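Local coordinates for (R)-specific enoyl-CoA hydratase (Pseudomonas aeruginosa, PDB 5CPG) that catalyses the stereospecific hydration of trans-2-enoyl-CoA to (R)-3-hydroxyacyl-CoA, at the interface of chains A and B. Coordinates in Å, arbitrary orientation; residue numbers count along the deposited sequence, not the author numbering. Chains: chain A/B, (R)-specific enoyl-CoA hydratase.

Contact 1: the interface of chains A and B. Residues chain A 27, 30-31, 34, 62; chain B 30, 33-34.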
# COMPACT_ATOMS: atom_id res chain seq x y z
N ASP A 27 -13.33 3.76 -2.41
CA ASP A 27 -11.99 3.16 -2.27
C ASP A 27 -10.93 4.01 -2.94
O ASP A 27 -9.85 4.22 -2.39
CB ASP A 27 -12.00 1.77 -2.84
CG ASP A 27 -13.02 0.90 -2.12
OD1 ASP A 27 -12.78 0.61 -0.95
OD2 ASP A 27 -14.06 0.57 -2.69
N LEU A 30 -10.57 7.13 -0.65
CA LEU A 30 -9.86 6.86 0.58
C LEU A 30 -8.36 6.63 0.29
O LEU A 30 -7.51 7.08 1.06
CB LEU A 30 -10.44 5.62 1.30
CG LEU A 30 -11.83 5.91 1.83
CD1 LEU A 30 -12.49 4.58 2.16
CD2 LEU A 30 -11.78 6.82 3.09
N PHE A 31 -8.04 5.92 -0.79
CA PHE A 31 -6.62 5.62 -0.99
C PHE A 31 -5.86 6.89 -1.35
O PHE A 31 -4.71 7.08 -0.91
CB PHE A 31 -6.41 4.55 -2.06
CG PHE A 31 -5.02 4.02 -2.06
CD1 PHE A 31 -4.66 2.95 -1.24
CD2 PHE A 31 -4.04 4.61 -2.84
CE1 PHE A 31 -3.33 2.48 -1.23
CE2 PHE A 31 -2.76 4.13 -2.84
CZ PHE A 31 -2.41 3.06 -2.03
N VAL A 34 -5.19 8.92 1.88
CA VAL A 34 -4.18 8.46 2.82
C VAL A 34 -2.80 8.39 2.15
O VAL A 34 -1.77 8.56 2.83
CB VAL A 34 -4.60 7.11 3.43
CG1 VAL A 34 -4.47 5.99 2.39
CG2 VAL A 34 -3.74 6.87 4.70
N LEU A 62 -3.26 0.11 -4.26
CA LEU A 62 -4.45 -0.36 -3.53
C LEU A 62 -4.35 -1.89 -3.34
O LEU A 62 -4.71 -2.42 -2.27
CB LEU A 62 -5.74 0.04 -4.26
CG LEU A 62 -7.06 -0.46 -3.62
CD1 LEU A 62 -7.25 0.11 -2.23
CD2 LEU A 62 -8.25 -0.12 -4.51
N LEU B 30 -8.04 6.07 8.08
CA LEU B 30 -8.34 5.99 6.66
C LEU B 30 -7.68 4.76 6.04
O LEU B 30 -8.27 4.12 5.17
CB LEU B 30 -7.92 7.26 5.96
CG LEU B 30 -8.76 8.52 6.32
CD1 LEU B 30 -8.28 9.74 5.54
CD2 LEU B 30 -10.30 8.30 6.17
N ALA B 33 -9.72 1.87 6.90
CA ALA B 33 -10.96 1.90 6.14
C ALA B 33 -10.78 1.33 4.74
O ALA B 33 -11.61 0.56 4.28
CB ALA B 33 -11.45 3.30 6.04
N VAL B 34 -9.72 1.74 4.07
CA VAL B 34 -9.59 1.36 2.67
C VAL B 34 -9.04 -0.07 2.56
O VAL B 34 -9.39 -0.81 1.62
CB VAL B 34 -8.73 2.37 1.87
CG1 VAL B 34 -7.28 2.23 2.16
CG2 VAL B 34 -8.99 2.18 0.36
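Where A:Leu30 meets B:Val34, the two copies of helix 25-35 pass each other in broadly opposing directions, with the CA atoms of these two residues 5.9 Å apart. The flank of each helix thus lies against its counterpart near the dimer two-fold. B:Val34 is the side chain that enters chain A: its CB lies 3.7 Å from CB of A:Leu30, so the beta-carbons meet almost at the root of the side chains. Its CG2 branch, anti to its own backbone N, reaches beyond A:Leu30 into the angle between two chain A helices. There this methyl rests on the main-chain carbonyl of A:Asp27, CG2 to O 3.5 Å, and touches the CD1 methyl of A:Leu62, the first residue of helix 62-73, at 3.7 Å. The carbonyl contact is a packing contact and no bond is made.

A:Leu30 turns its CG away from the carbonyl carbon and beside the backbone N (chi1 -69°), which sends its two methyls along the neighbouring helix. CD2 meets the CD2 methyl of B:Leu30 tip to tip at 3.7 Å, the two leucine side chains crossing at about a right angle, while CD1 approaches CB of B:Ala33 at 4.2 Å. The reverse pairing is slightly wider, with CB of A:Val34 and CB of B:Leu30 4.2 Å apart, a small departure from exact symmetry. Behind A:Leu30, the ring of A:Phe31 belongs to the second shell: the backbone N of A:Leu62 stands 3.7 Å above one ring face, offset toward the rim, and may help to set helix 62-73 against helix 25-35 beside the methyl of B:Val34.

Nitrogen and oxygen atoms do not pair across this patch. It is an apolar helix-to-helix seam that would hold the two hot-dog subunits together by shape, as expected for the homodimer of this family.

Contact 2: the interface of chains A and B. Residues chain A 72-73, 78, 144-146; chain B 37, 39-40.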
# COMPACT_ATOMS: atom_id res chain seq x y z
N ALA A 72 -2.95 -9.80 7.58
CA ALA A 72 -3.17 -9.39 8.95
C ALA A 72 -4.46 -9.84 9.57
O ALA A 72 -4.52 -9.93 10.80
CB ALA A 72 -3.08 -7.86 9.05
N THR A 73 -5.50 -10.07 8.76
CA THR A 73 -6.81 -10.41 9.34
C THR A 73 -7.30 -11.81 9.02
O THR A 73 -8.25 -12.28 9.68
CB THR A 73 -7.93 -9.40 8.94
OG1 THR A 73 -8.22 -9.46 7.54
CG2 THR A 73 -7.51 -7.95 9.29
N PRO A 78 -4.31 -12.19 13.16
CA PRO A 78 -3.76 -11.41 14.28
C PRO A 78 -2.47 -11.95 14.91
O PRO A 78 -2.37 -13.15 15.14
CB PRO A 78 -4.91 -11.41 15.29
CG PRO A 78 -6.11 -11.45 14.44
CD PRO A 78 -5.78 -12.33 13.25
N VAL A 144 -9.18 -12.09 18.50
CA VAL A 144 -9.10 -10.65 18.66
C VAL A 144 -10.36 -10.01 18.07
O VAL A 144 -10.82 -10.41 17.01
CB VAL A 144 -7.84 -10.09 17.96
CG1 VAL A 144 -7.80 -8.57 18.01
CG2 VAL A 144 -6.58 -10.70 18.58
N GLU A 145 -10.93 -9.04 18.78
CA GLU A 145 -12.03 -8.27 18.23
C GLU A 145 -11.41 -7.17 17.38
O GLU A 145 -10.63 -6.37 17.90
CB GLU A 145 -12.91 -7.68 19.34
CG GLU A 145 -14.14 -6.92 18.86
CD GLU A 145 -15.22 -7.86 18.36
OE1 GLU A 145 -15.23 -9.03 18.80
OE2 GLU A 145 -16.06 -7.44 17.52
N LEU A 146 -11.71 -7.15 16.09
CA LEU A 146 -11.26 -6.04 15.25
C LEU A 146 -11.96 -4.74 15.66
O LEU A 146 -13.12 -4.76 16.08
CB LEU A 146 -11.49 -6.34 13.77
CG LEU A 146 -10.75 -7.52 13.08
CD1 LEU A 146 -11.01 -7.55 11.57
CD2 LEU A 146 -9.25 -7.56 13.36
N ASP B 37 -7.87 -3.51 7.24
CA ASP B 37 -7.06 -3.98 8.37
C ASP B 37 -7.43 -3.17 9.59
O ASP B 37 -6.90 -2.10 9.84
CB ASP B 37 -5.58 -3.88 8.08
CG ASP B 37 -4.72 -4.46 9.17
OD1 ASP B 37 -5.23 -4.81 10.26
OD2 ASP B 37 -3.50 -4.57 8.92
N ASN B 39 -7.08 -4.21 12.74
CA ASN B 39 -6.44 -4.72 13.98
C ASN B 39 -6.33 -3.59 14.99
O ASN B 39 -6.01 -2.46 14.62
CB ASN B 39 -5.06 -5.31 13.66
CG ASN B 39 -5.15 -6.76 13.20
OD1 ASN B 39 -5.26 -7.67 14.03
ND2 ASN B 39 -5.14 -6.98 11.89
N PRO B 40 -6.63 -3.86 16.27
CA PRO B 40 -6.77 -2.74 17.20
C PRO B 40 -5.49 -2.03 17.58
O PRO B 40 -5.59 -0.93 18.12
CB PRO B 40 -7.41 -3.41 18.45
CG PRO B 40 -7.02 -4.81 18.36
CD PRO B 40 -7.09 -5.13 16.86
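The Asp-x-Asn-Pro stretch of the hydratase 2 motif of chain B, whose aspartate B:Asp37 is a catalytic residue of the family, follows helix 25-35 and meets chain A here. B:Asn39 carries the polar contact. Its ND2 donates to the carbonyl O of A:Ala72, near the C-terminal end of helix 62-73, at 3.2 Å. The acceptor lies close to the amide plane of the asparagine, yet the donor stands above the carbonyl plane of A:Ala72, with a C=O...N angle of 106°, so it does not use a lone pair.

The same ND2 donates to OD1 of the B:Asp37 carboxylate at 2.7 Å, nearly straight at the hydrogen, on the syn side but tilted 31° out of the carboxylate plane. With both bonds close to the amide plane, rotation of the B:Asn39 amide is fixed, and its OD1 faces the ring of A:Pro78. The side chain of B:Asp37, anti to its backbone N (chi1 -175°), also lies against A:Ala72, whose CB is 3.3 Å from OD2.

Farther along the motif, CD of the B:Pro40 ring lies 3.7 Å from CG1 of A:Val144, the two side chains crossing obliquely, although A:Val144 is poorly ordered. The CD2 methyl of A:Leu146 packs against CA of B:Asn39. At the carboxylate, B:Asn39 N adds a second bond to B:Asp37 OD1, 3.2 Å long, and reaches that oxygen from the face opposite the one used by ND2.

The C-alpha centres of contact 1 and contact 2 lie about 17 Å apart, and two elements run between them. In chain A, helix 62-73 supplies its first residue to contact 1 and its last two to contact 2, so opposite ends of one helix face the partner. In chain B, helix 25-35, whose end already carries the start of the motif, packs in contact 1 and runs on into the Asp-x-Asn-Pro stretch in contact 2. The first site is apolar, the second partly polar. Together they suggest that dimer packing also supports the catalytic segment; the two-fold repeats both sites with the chains exchanged.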